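Local coordinates for heat shock protein, putative (Plasmodium falciparum, PDB 1Y6Z), which is the middle domain of a putative Hsp90-family chaperone, which as a whole probably binds and hydrolyses ATP to assist protein folding, at residues F39-E42 against S46-S49. Numbering follows the deposited sequence.
Sequences FNVE and SFNS
Val41 and Phe47 face each other as a hydrogen-bonded antiparallel pair, Val41 N donating to Phe47 O at 2.7 Å and nearly straight. Val41 O is gripped twice: by Phe47 N at 3.0 Å, and by Ser46 OG from 3.3 Å, in the carbonyl plane on a lone pair. Two bonds join Phe39 and Ser49, the shorter running from Ser49 N to Phe39 O at 2.7 Å.

On the face carrying these pairs, each phenylalanine leans over its cross-strand partner. With chi1 of 73°, CG of Phe47 sits between its backbone N and carbonyl carbon, and this swings the ring across the strands so that Val41 CG2 lies over one face, 4.0 Å from the centroid. Phe39 does the same to Ser49, whose CB makes a CH-pi contact with its ring. Phe39 CE1 and Phe47 CE1 meet at 3.5 Å, the two rings oblique with planes 83° apart.

Helix 121-141 packs against this face through Ile124, Arg127 and Lys131, while Ser49 OG is hydrogen-bonded to Ile100 O. The pairing forms the turn-proximal end of an antiparallel beta hairpin, strands 35-41 and 47-53, at one edge of the mixed sheet of this Hsp90 middle domain.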
loop_
_atom_site.group_PDB
_atom_site.type_symbol
_atom_site.label_atom_id
_atom_site.label_comp_id
_atom_site.label_asym_id
_atom_site.label_seq_id
_atom_site.Cartn_x
_atom_site.Cartn_y
_atom_site.Cartn_z
ATOM N N PHE B 39 9.757 3.046 13.750
ATOM C CA PHE B 39 10.599 2.645 12.640
ATOM C C PHE B 39 11.907 3.390 12.618
ATOM O O PHE B 39 12.065 4.471 13.195
ATOM C CB PHE B 39 9.818 2.752 11.321
ATOM C CG PHE B 39 9.399 4.122 10.948
ATOM C CD1 PHE B 39 10.070 4.815 9.924
ATOM C CD2 PHE B 39 8.305 4.739 11.570
ATOM C CE1 PHE B 39 9.683 6.072 9.532
ATOM C CE2 PHE B 39 7.910 6.030 11.184
ATOM C CZ PHE B 39 8.589 6.697 10.149
ATOM N N ASN B 40 12.859 2.799 11.915
ATOM C CA ASN B 40 14.202 3.366 11.818
ATOM C C ASN B 40 14.586 3.277 10.367
ATOM O O ASN B 40 14.318 2.248 9.722
ATOM C CB ASN B 40 15.162 2.551 12.668
ATOM C CG ASN B 40 14.792 2.558 14.154
ATOM O OD1 ASN B 40 14.665 3.618 14.786
ATOM N ND2 ASN B 40 14.615 1.357 14.719
ATOM N N VAL B 41 15.119 4.370 9.843
ATOM C CA VAL B 41 15.654 4.363 8.498
ATOM C C VAL B 41 17.174 4.529 8.552
ATOM O O VAL B 41 17.670 5.398 9.252
ATOM C CB VAL B 41 15.006 5.448 7.648
ATOM C CG1 VAL B 41 15.501 5.342 6.229
ATOM C CG2 VAL B 41 13.492 5.275 7.678
ATOM N N GLU B 42 17.895 3.675 7.818
ATOM C CA GLU B 42 19.374 3.626 7.870
ATOM C C GLU B 42 19.978 3.936 6.484
ATOM O O GLU B 42 19.623 3.293 5.517
ATOM C CB GLU B 42 19.829 2.246 8.353
ATOM C CG GLU B 42 18.930 1.617 9.453
ATOM C CD GLU B 42 17.671 0.879 8.930
ATOM O OE1 GLU B 42 17.029 0.167 9.735
ATOM O OE2 GLU B 42 17.312 1.009 7.729
ATOM N N SER B 46 19.463 8.746 7.580
ATOM C CA SER B 46 19.281 8.145 8.875
ATOM C C SER B 46 18.360 8.913 9.840
ATOM O O SER B 46 18.611 10.080 10.199
ATOM C CB SER B 46 20.621 7.859 9.515
ATOM O OG SER B 46 20.690 6.480 9.804
ATOM N N PHE B 47 17.290 8.231 10.266
ATOM C CA PHE B 47 16.407 8.775 11.314
ATOM C C PHE B 47 15.620 7.634 11.987
ATOM O O PHE B 47 15.502 6.521 11.428
ATOM C CB PHE B 47 15.506 9.910 10.778
ATOM C CG PHE B 47 14.387 9.449 9.864
ATOM C CD1 PHE B 47 13.171 8.996 10.397
ATOM C CD2 PHE B 47 14.544 9.453 8.487
ATOM C CE1 PHE B 47 12.144 8.558 9.559
ATOM C CE2 PHE B 47 13.513 8.999 7.628
ATOM C CZ PHE B 47 12.307 8.578 8.172
ATOM N N ASN B 48 15.151 7.922 13.196
ATOM C CA ASN B 48 14.262 7.052 13.966
ATOM C C ASN B 48 12.919 7.746 14.107
ATOM O O ASN B 48 12.865 8.957 14.152
ATOM C CB ASN B 48 14.814 6.871 15.368
ATOM C CG ASN B 48 16.248 6.445 15.380
ATOM O OD1 ASN B 48 16.568 5.277 15.118
ATOM N ND2 ASN B 48 17.139 7.378 15.742
ATOM N N SER B 49 11.818 6.997 14.179
ATOM C CA SER B 49 10.555 7.668 14.407
ATOM C C SER B 49 9.658 6.764 15.215
ATOM O O SER B 49 9.744 5.556 15.110
ATOM C CB SER B 49 9.860 8.107 13.118
ATOM O OG SER B 49 8.729 8.970 13.344
#